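Local coordinates for nitroreductase (Desulfitobacterium hafniense, PDB 3PXV), which binds flavin mononucleotide and probably acts as a flavin-dependent oxidoreductase, at residues 11-16 / 119-124; 30-35 / 127-132. One frame throughout, in Å; residues are numbered along the deposited sequence.

Both contacts lie about 11 Å from the centre of the chain, their centres about 8 Å apart; contact 1 uses helix 106-126 and contact 2 the turn and strand that follow it. Contact 1 (11-16 / 119-124) is wholly buried and mixed in chemistry: an arginine chain lies on the helix while its charged end holds the FMN phosphate. Contact 2 (30-35 / 127-132) is partly buried and purely aliphatic across its interface, joining helix 26-36 to the turn that leads into strand 130-133. The two touch directly, since C16 N lies 3.0 Å from N131 O, probably a hydrogen bond, and A121 packs on N131. Each also reaches the second subunit.

Contact 1: 11-16 / 119-124; sequences AERYSC and TIALAA. With FMN (flavin mononucleotide), chain F.
The nearest CA atoms across the contact are those of R13 and L122, 6.9 Å apart, where segment 11-16 leaves helix 5-12 and passes helix 106-126. R13 alone carries the contact from its side: its CD lies 4.0 Å from A121 CB and 4.1 Å from L122 CD2, the leucine methyl also approaching R13 CB. With CG anti to the backbone N (chi1 177°) and bends at chi2 and chi3, the arginine runs over these aliphatic groups and then turns its guanidinium to the cofactor. The phosphorus lies in the guanidinium plane, at its edge. NH1 of R13 donates to FMN O2P at 2.7 Å, and NH2 of R13 to O3P at 3.0 Å, with a weak additional bond from NH2 to O2P. S15 adds two bonds, from its N to FMN O1P at 2.8 Å and from its OG to O2P at 2.6 Å, so all three terminal phosphate oxygens are held; R13 and S15 thus form part of the phosphate-binding end of the FMN pocket. Replacing R13 with a leucine would probably leave the phosphate charge without its guanidinium partner and weaken FMN binding. H178 and K175 also bond to FMN, H178 packs on R13, and R13 touches Q38 of the second subunit. Beyond the contact, A121 meets N131 of strand 130-133, while I120 and A124 face helix 26-36.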
ATOM      1  N   ALA B  11      -5.261   4.198  13.345  1.00 42.79           N
ATOM      2  CA  ALA B  11      -6.622   3.945  13.807  1.00 44.00           C
ATOM      3  C   ALA B  11      -7.617   5.033  13.432  1.00 46.12           C
ATOM      4  O   ALA B  11      -8.779   4.729  13.126  1.00 46.47           O
ATOM      5  CB  ALA B  11      -6.669   3.724  15.335  1.00 40.60           C
ATOM      6  N   GLU B  12      -7.180   6.289  13.492  1.00 46.00           N
ATOM      7  CA  GLU B  12      -8.070   7.419  13.250  1.00 47.55           C
ATOM      8  C   GLU B  12      -8.229   7.850  11.790  1.00 44.50           C
ATOM      9  O   GLU B  12      -9.138   8.611  11.492  1.00 44.32           O
ATOM     10  CB  GLU B  12      -7.617   8.619  14.089  1.00 51.00           C
ATOM     11  CG  GLU B  12      -6.381   9.357  13.555  1.00 57.42           C
ATOM     12  CD  GLU B  12      -5.737  10.285  14.592  1.00 68.35           C
ATOM     13  OE1 GLU B  12      -6.320  10.492  15.678  1.00 66.77           O
ATOM     14  OE2 GLU B  12      -4.628  10.789  14.313  1.00 68.19           O
ATOM     15  N   ARG B  13      -7.357   7.368  10.900  1.00 41.99           N
ATOM     16  CA  ARG B  13      -7.395   7.729   9.505  1.00 40.78           C
ATOM     17  C   ARG B  13      -8.712   7.273   8.953  1.00 42.58           C
ATOM     18  O   ARG B  13      -9.095   6.143   9.138  1.00 42.69           O
ATOM     19  CB  ARG B  13      -6.285   7.069   8.730  1.00 39.24           C
ATOM     20  CG  ARG B  13      -6.318   7.373   7.202  1.00 42.20           C
ATOM     21  CD  ARG B  13      -5.990   6.129   6.335  1.00 38.34           C
ATOM     22  NE  ARG B  13      -6.870   5.050   6.765  1.00 41.19           N
ATOM     23  CZ  ARG B  13      -8.154   4.914   6.432  1.00 40.63           C
ATOM     24  NH1 ARG B  13      -8.754   5.736   5.581  1.00 44.31           N
ATOM     25  NH2 ARG B  13      -8.829   3.901   6.918  1.00 44.13           N
ATOM     26  N   TYR B  14      -9.401   8.165   8.256  1.00 44.87           N
ATOM     27  CA  TYR B  14     -10.724   7.874   7.726  1.00 43.35           C
ATOM     28  C   TYR B  14     -10.808   8.507   6.328  1.00 44.48           C
ATOM     29  O   TYR B  14     -10.004   9.391   5.993  1.00 43.46           O
ATOM     30  CB  TYR B  14     -11.802   8.483   8.659  1.00 43.31           C
ATOM     31  CG  TYR B  14     -11.887  10.014   8.608  1.00 41.70           C
ATOM     32  CD1 TYR B  14     -11.060  10.804   9.390  1.00 45.68           C
ATOM     33  CD2 TYR B  14     -12.811  10.659   7.774  1.00 43.74           C
ATOM     34  CE1 TYR B  14     -11.121  12.200   9.337  1.00 44.60           C
ATOM     35  CE2 TYR B  14     -12.888  12.060   7.717  1.00 49.24           C
ATOM     36  CZ  TYR B  14     -12.035  12.824   8.501  1.00 46.11           C
ATOM     37  OH  TYR B  14     -12.100  14.199   8.461  1.00 45.63           O
ATOM     38  N   SER B  15     -11.790   8.074   5.536  1.00 43.54           N
ATOM     39  CA  SER B  15     -11.998   8.628   4.209  1.00 43.58           C
ATOM     40  C   SER B  15     -12.877   9.867   4.270  1.00 44.36           C
ATOM     41  O   SER B  15     -14.064   9.781   4.556  1.00 47.96           O
ATOM     42  CB  SER B  15     -12.623   7.596   3.287  1.00 42.82           C
ATOM     43  OG  SER B  15     -11.684   6.613   2.928  1.00 43.21           O
ATOM     44  N   CYS B  16     -12.310  11.028   4.008  1.00 43.57           N
ATOM     45  CA  CYS B  16     -13.093  12.265   4.034  1.00 46.13           C
ATOM     46  C   CYS B  16     -13.823  12.487   2.705  1.00 46.58           C
ATOM     47  O   CYS B  16     -13.205  12.371   1.626  1.00 46.02           O
ATOM     48  CB  CYS B  16     -12.179  13.461   4.329  1.00 47.49           C
ATOM     49  SG  CYS B  16     -12.972  15.057   4.292  1.00 46.59           S
ATOM     50  N   THR B 119       1.107   5.510   2.579  1.00 39.57           N
ATOM     51  CA  THR B 119       2.103   6.359   3.239  1.00 38.39           C
ATOM     52  C   THR B 119       1.656   7.830   3.194  1.00 39.65           C
ATOM     53  O   THR B 119       1.755   8.560   4.192  1.00 38.99           O
ATOM     54  CB  THR B 119       3.443   6.205   2.606  1.00 38.48           C
ATOM     55  OG1 THR B 119       3.805   4.822   2.637  1.00 38.35           O
ATOM     56  CG2 THR B 119       4.485   7.046   3.349  1.00 34.09           C
ATOM     57  N   ILE B 120       1.120   8.251   2.050  1.00 39.88           N
ATOM     58  CA  ILE B 120       0.567   9.594   1.928  1.00 39.99           C
ATOM     59  C   ILE B 120      -0.574   9.803   2.942  1.00 41.60           C
ATOM     60  O   ILE B 120      -0.567  10.778   3.710  1.00 42.51           O
ATOM     61  CB  ILE B 120      -0.007   9.873   0.503  1.00 38.61           C
ATOM     62  CG1 ILE B 120       1.116   9.865  -0.534  1.00 38.51           C
ATOM     63  CG2 ILE B 120      -0.787  11.200   0.511  1.00 33.26           C
ATOM     64  CD1 ILE B 120       0.693  10.095  -1.969  1.00 34.27           C
ATOM     65  N   ALA B 121      -1.540   8.884   2.947  1.00 40.07           N
ATOM     66  CA  ALA B 121      -2.722   9.051   3.785  1.00 42.60           C
ATOM     67  C   ALA B 121      -2.340   9.133   5.252  1.00 42.74           C
ATOM     68  O   ALA B 121      -2.853   9.993   5.983  1.00 43.70           O
ATOM     69  CB  ALA B 121      -3.759   7.925   3.533  1.00 40.97           C
ATOM     70  N   LEU B 122      -1.429   8.266   5.687  1.00 41.16           N
ATOM     71  CA  LEU B 122      -1.005   8.290   7.089  1.00 42.68           C
ATOM     72  C   LEU B 122      -0.231   9.566   7.398  1.00 43.19           C
ATOM     73  O   LEU B 122      -0.449  10.204   8.444  1.00 45.54           O
ATOM     74  CB  LEU B 122      -0.216   7.019   7.481  1.00 41.74           C
ATOM     75  CG  LEU B 122      -1.030   5.725   7.409  1.00 39.02           C
ATOM     76  CD1 LEU B 122      -0.208   4.548   7.870  1.00 34.53           C
ATOM     77  CD2 LEU B 122      -2.315   5.803   8.230  1.00 35.67           C
ATOM     78  N   ALA B 123       0.659   9.967   6.490  1.00 43.08           N
ATOM     79  CA  ALA B 123       1.403  11.223   6.710  1.00 41.91           C
ATOM     80  C   ALA B 123       0.441  12.420   6.803  1.00 39.19           C
ATOM     81  O   ALA B 123       0.568  13.259   7.677  1.00 38.30           O
ATOM     82  CB  ALA B 123       2.468  11.436   5.632  1.00 38.88           C
ATOM     83  N   ALA B 124      -0.546  12.473   5.922  1.00 41.66           N
ATOM     84  CA  ALA B 124      -1.497  13.579   5.928  1.00 41.67           C
ATOM     85  C   ALA B 124      -2.291  13.590   7.233  1.00 44.07           C
ATOM     86  O   ALA B 124      -2.495  14.645   7.867  1.00 46.66           O
ATOM     87  CB  ALA B 124      -2.428  13.472   4.738  1.00 41.36           C
TER
HETATM   88  N1  FMN F 200     -13.786   6.368  -1.892  1.00 39.55           N
HETATM   89  C2  FMN F 200     -14.469   7.232  -2.726  1.00 47.42           C
HETATM   90  O2  FMN F 200     -15.390   7.938  -2.321  1.00 46.48           O
HETATM   91  N3  FMN F 200     -14.116   7.310  -4.044  1.00 49.54           N
HETATM   92  C4  FMN F 200     -13.102   6.545  -4.565  1.00 44.40           C
HETATM   93  O4  FMN F 200     -12.847   6.662  -5.755  1.00 43.19           O
HETATM   94  C4A FMN F 200     -12.411   5.672  -3.723  1.00 44.01           C
HETATM   95  N5  FMN F 200     -11.390   4.893  -4.188  1.00 44.28           N
HETATM   96  C5A FMN F 200     -10.558   4.246  -3.308  1.00 42.30           C
HETATM   97  C6  FMN F 200      -9.373   3.674  -3.782  1.00 43.61           C
HETATM   98  C7  FMN F 200      -8.506   3.017  -2.919  1.00 37.40           C
HETATM   99  C7M FMN F 200      -7.261   2.433  -3.467  1.00 38.37           C
HETATM  100  C8  FMN F 200      -8.833   2.921  -1.576  1.00 42.08           C
HETATM  101  C8M FMN F 200      -7.948   2.229  -0.604  1.00 37.89           C
HETATM  102  C9  FMN F 200     -10.015   3.493  -1.094  1.00 48.09           C
HETATM  103  C9A FMN F 200     -10.893   4.165  -1.967  1.00 42.43           C
HETATM  104  N10 FMN F 200     -12.078   4.736  -1.533  1.00 45.25           N
HETATM  105  C10 FMN F 200     -12.760   5.590  -2.375  1.00 40.95           C
HETATM  106  C1' FMN F 200     -12.273   4.924  -0.057  1.00 44.26           C
HETATM  107  C2' FMN F 200     -12.880   3.665   0.540  1.00 44.34           C
HETATM  108  O2' FMN F 200     -14.264   3.662   0.252  1.00 44.64           O
HETATM  109  C3' FMN F 200     -12.603   3.636   2.041  1.00 41.26           C
HETATM  110  O3' FMN F 200     -11.216   3.586   2.298  1.00 42.67           O
HETATM  111  C4' FMN F 200     -13.252   2.415   2.669  1.00 42.14           C
HETATM  112  O4' FMN F 200     -14.628   2.564   2.497  1.00 39.16           O
HETATM  113  C5' FMN F 200     -12.921   2.270   4.155  1.00 41.07           C
HETATM  114  O5' FMN F 200     -13.319   3.434   4.855  1.00 44.03           O
HETATM  115  P   FMN F 200     -12.241   4.361   5.602  1.00 43.61           P
HETATM  116  O1P FMN F 200     -12.969   5.578   6.071  1.00 38.95           O
HETATM  117  O2P FMN F 200     -11.093   4.799   4.672  1.00 40.29           O
HETATM  118  O3P FMN F 200     -11.766   3.535   6.750  1.00 39.90           O

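Contact 2: 30-35 / 127-132; sequences QAIAEA and LGIANI. With FMN (flavin mononucleotide), chain F.
L127 CD1 is the centre of the contact, meeting A31 CB at 3.8 Å and I32 CG1 at 3.9 Å where helix 106-126 ends in a Schellman motif beside helix 26-36, at a helix-to-strand turn of the FMN-dependent nitroreductase-like fold. The side chains of I32 and L127 run antiparallel alongside each other, so the leucine methyl reaches the flank of the isoleucine. In L127, CG stands anti to the carbonyl carbon (chi1 -68°), which carries the branch across to the helix. Farther along I32, CD1 approaches I129 CG1 more loosely, at 4.3 Å. No hydrogen bond crosses between the segments; the joint is aliphatic packing.

The turn sets L127 and I129 in place. G128, with a positive phi of 76°, is the C-prime residue of the motif, and the backbone N of I129 returns to A124 O while that of G128 returns to T125 O. The chain then enters strand 130-133, an outer strand of the four-stranded antiparallel sheet within this chain, next to strand 161-169, on whose L168 I129 also packs. I120 of helix 106-126 lies against I32, and L127 touches N4 of the second subunit.

At the far end of the strand segment, I132 reaches the flavin, its CD1 3.5 Å from FMN N1. Between turn and cofactor, N131 ND2 bonds to T125 OG1 and also donates to I129 O at 3.2 Å, nearly straight at 162°, in the plane of that carbonyl.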
ATOM      1  N   GLN B  30       4.642  19.493   1.198  1.00 51.12           N
ATOM      2  CA  GLN B  30       6.009  19.011   1.021  1.00 52.57           C
ATOM      3  C   GLN B  30       6.328  17.864   1.978  1.00 49.07           C
ATOM      4  O   GLN B  30       6.923  16.880   1.558  1.00 46.14           O
ATOM      5  CB  GLN B  30       7.018  20.163   1.198  1.00 54.30           C
ATOM      6  CG  GLN B  30       8.467  19.793   0.972  1.00 67.50           C
ATOM      7  CD  GLN B  30       8.739  19.182  -0.408  1.00 78.58           C
ATOM      8  OE1 GLN B  30       8.034  19.462  -1.390  1.00 76.76           O
ATOM      9  NE2 GLN B  30       9.787  18.352  -0.485  1.00 79.68           N
ATOM     10  N   ALA B  31       5.929  17.992   3.246  1.00 47.27           N
ATOM     11  CA  ALA B  31       6.161  16.940   4.248  1.00 46.93           C
ATOM     12  C   ALA B  31       5.496  15.651   3.814  1.00 45.85           C
ATOM     13  O   ALA B  31       6.074  14.573   3.962  1.00 44.60           O
ATOM     14  CB  ALA B  31       5.633  17.355   5.615  1.00 47.28           C
ATOM     15  N   ILE B  32       4.287  15.779   3.260  1.00 44.55           N
ATOM     16  CA  ILE B  32       3.521  14.643   2.776  1.00 42.96           C
ATOM     17  C   ILE B  32       4.163  13.999   1.533  1.00 42.72           C
ATOM     18  O   ILE B  32       4.227  12.762   1.426  1.00 41.85           O
ATOM     19  CB  ILE B  32       2.089  15.070   2.437  1.00 43.01           C
ATOM     20  CG1 ILE B  32       1.342  15.469   3.722  1.00 45.57           C
ATOM     21  CG2 ILE B  32       1.361  13.948   1.669  1.00 40.26           C
ATOM     22  CD1 ILE B  32      -0.002  16.203   3.460  1.00 46.69           C
ATOM     23  N   ALA B  33       4.646  14.805   0.597  1.00 40.26           N
ATOM     24  CA  ALA B  33       5.252  14.211  -0.597  1.00 42.99           C
ATOM     25  C   ALA B  33       6.633  13.617  -0.254  1.00 44.75           C
ATOM     26  O   ALA B  33       7.055  12.675  -0.891  1.00 45.40           O
ATOM     27  CB  ALA B  33       5.353  15.216  -1.724  1.00 42.19           C
ATOM     28  N   GLU B  34       7.318  14.157   0.757  1.00 44.66           N
ATOM     29  CA  GLU B  34       8.628  13.631   1.163  0.50 45.68           C
ATOM     30  C   GLU B  34       8.373  12.282   1.795  1.00 45.32           C
ATOM     31  O   GLU B  34       9.127  11.357   1.616  1.00 46.32           O
ATOM     32  CB  GLU B  34       9.346  14.576   2.143  0.50 45.81           C
ATOM     33  CG  GLU B  34      10.550  13.995   2.964  0.50 50.58           C
ATOM     34  CD  GLU B  34      11.809  13.632   2.147  0.50 47.10           C
ATOM     35  OE1 GLU B  34      11.891  13.947   0.950  0.50 48.89           O
ATOM     36  OE2 GLU B  34      12.736  13.031   2.724  0.50 46.36           O
ATOM     37  N   ALA B  35       7.265  12.164   2.525  1.00 45.80           N
ATOM     38  CA  ALA B  35       6.908  10.912   3.172  1.00 42.19           C
ATOM     39  C   ALA B  35       6.602   9.861   2.102  1.00 40.95           C
ATOM     40  O   ALA B  35       7.040   8.717   2.199  1.00 40.19           O
ATOM     41  CB  ALA B  35       5.719  11.118   4.105  1.00 40.16           C
ATOM     42  N   LEU B 127      -0.589  14.952  10.169  1.00 45.85           N
ATOM     43  CA  LEU B 127      -0.438  16.420  10.047  1.00 46.87           C
ATOM     44  C   LEU B 127      -1.744  17.178  10.150  1.00 46.79           C
ATOM     45  O   LEU B 127      -1.773  18.379   9.959  1.00 48.16           O
ATOM     46  CB  LEU B 127       0.279  16.783   8.735  1.00 46.28           C
ATOM     47  CG  LEU B 127       1.747  16.359   8.683  1.00 46.97           C
ATOM     48  CD1 LEU B 127       2.368  16.536   7.289  1.00 38.68           C
ATOM     49  CD2 LEU B 127       2.500  17.156   9.719  1.00 35.90           C
ATOM     50  N   GLY B 128      -2.827  16.484  10.483  1.00 47.14           N
ATOM     51  CA  GLY B 128      -4.133  17.129  10.598  1.00 47.75           C
ATOM     52  C   GLY B 128      -4.767  17.431   9.248  1.00 47.77           C
ATOM     53  O   GLY B 128      -5.739  18.193   9.183  1.00 46.03           O
ATOM     54  N   ILE B 129      -4.223  16.833   8.176  1.00 46.94           N
ATOM     55  CA  ILE B 129      -4.764  17.013   6.823  1.00 47.08           C
ATOM     56  C   ILE B 129      -5.697  15.842   6.453  1.00 46.97           C
ATOM     57  O   ILE B 129      -5.264  14.689   6.359  1.00 46.63           O
ATOM     58  CB  ILE B 129      -3.652  17.108   5.765  1.00 46.72           C
ATOM     59  CG1 ILE B 129      -2.715  18.288   6.056  1.00 49.13           C
ATOM     60  CG2 ILE B 129      -4.244  17.228   4.371  1.00 44.64           C
ATOM     61  CD1 ILE B 129      -3.433  19.625   6.256  1.00 53.16           C
ATOM     62  N   ALA B 130      -6.964  16.162   6.217  1.00 45.87           N
ATOM     63  CA  ALA B 130      -7.953  15.183   5.824  1.00 44.02           C
ATOM     64  C   ALA B 130      -7.617  14.672   4.434  1.00 44.32           C
ATOM     65  O   ALA B 130      -7.065  15.394   3.602  1.00 45.42           O
ATOM     66  CB  ALA B 130      -9.356  15.804   5.846  1.00 43.75           C
ATOM     67  N   ASN B 131      -7.973  13.421   4.174  1.00 44.28           N
ATOM     68  CA  ASN B 131      -7.641  12.791   2.909  1.00 42.88           C
ATOM     69  C   ASN B 131      -8.577  11.643   2.531  1.00 43.20           C
ATOM     70  O   ASN B 131      -9.382  11.173   3.342  1.00 40.72           O
ATOM     71  CB  ASN B 131      -6.221  12.237   2.996  1.00 41.89           C
ATOM     72  CG  ASN B 131      -6.053  11.234   4.120  1.00 46.83           C
ATOM     73  OD1 ASN B 131      -6.284  10.038   3.921  1.00 42.83           O
ATOM     74  ND2 ASN B 131      -5.704  11.719   5.335  1.00 39.85           N
ATOM     75  N   ILE B 132      -8.456  11.202   1.282  1.00 42.71           N
ATOM     76  CA  ILE B 132      -9.174  10.049   0.795  1.00 40.83           C
ATOM     77  C   ILE B 132      -8.487   9.521  -0.468  1.00 42.51           C
ATOM     78  O   ILE B 132      -8.108  10.322  -1.336  1.00 41.31           O
ATOM     79  CB  ILE B 132     -10.656  10.360   0.461  1.00 40.43           C
ATOM     80  CG1 ILE B 132     -11.398   9.064   0.168  1.00 37.90           C
ATOM     81  CG2 ILE B 132     -10.793  11.307  -0.780  1.00 36.01           C
ATOM     82  CD1 ILE B 132     -12.884   9.249  -0.140  1.00 39.33           C
TER
HETATM   83  N1  FMN F 200     -13.786   6.368  -1.892  1.00 39.55           N
HETATM   84  C2  FMN F 200     -14.469   7.232  -2.726  1.00 47.42           C
HETATM   85  O2  FMN F 200     -15.390   7.938  -2.321  1.00 46.48           O
HETATM   86  N3  FMN F 200     -14.116   7.310  -4.044  1.00 49.54           N
HETATM   87  C4  FMN F 200     -13.102   6.545  -4.565  1.00 44.40           C
HETATM   88  O4  FMN F 200     -12.847   6.662  -5.755  1.00 43.19           O
HETATM   89  C4A FMN F 200     -12.411   5.672  -3.723  1.00 44.01           C
HETATM   90  N5  FMN F 200     -11.390   4.893  -4.188  1.00 44.28           N
HETATM   91  C5A FMN F 200     -10.558   4.246  -3.308  1.00 42.30           C
HETATM   92  C6  FMN F 200      -9.373   3.674  -3.782  1.00 43.61           C
HETATM   93  C7  FMN F 200      -8.506   3.017  -2.919  1.00 37.40           C
HETATM   94  C7M FMN F 200      -7.261   2.433  -3.467  1.00 38.37           C
HETATM   95  C8  FMN F 200      -8.833   2.921  -1.576  1.00 42.08           C
HETATM   96  C8M FMN F 200      -7.948   2.229  -0.604  1.00 37.89           C
HETATM   97  C9  FMN F 200     -10.015   3.493  -1.094  1.00 48.09           C
HETATM   98  C9A FMN F 200     -10.893   4.165  -1.967  1.00 42.43           C
HETATM   99  N10 FMN F 200     -12.078   4.736  -1.533  1.00 45.25           N
HETATM  100  C10 FMN F 200     -12.760   5.590  -2.375  1.00 40.95           C
HETATM  101  C1' FMN F 200     -12.273   4.924  -0.057  1.00 44.26           C
HETATM  102  C2' FMN F 200     -12.880   3.665   0.540  1.00 44.34           C
HETATM  103  O2' FMN F 200     -14.264   3.662   0.252  1.00 44.64           O
HETATM  104  C3' FMN F 200     -12.603   3.636   2.041  1.00 41.26           C
HETATM  105  O3' FMN F 200     -11.216   3.586   2.298  1.00 42.67           O
HETATM  106  C4' FMN F 200     -13.252   2.415   2.669  1.00 42.14           C
HETATM  107  O4' FMN F 200     -14.628   2.564   2.497  1.00 39.16           O
HETATM  108  C5' FMN F 200     -12.921   2.270   4.155  1.00 41.07           C
HETATM  109  O5' FMN F 200     -13.319   3.434   4.855  1.00 44.03           O
HETATM  110  P   FMN F 200     -12.241   4.361   5.602  1.00 43.61           P
HETATM  111  O1P FMN F 200     -12.969   5.578   6.071  1.00 38.95           O
HETATM  112  O2P FMN F 200     -11.093   4.799   4.672  1.00 40.29           O
HETATM  113  O3P FMN F 200     -11.766   3.535   6.750  1.00 39.90           O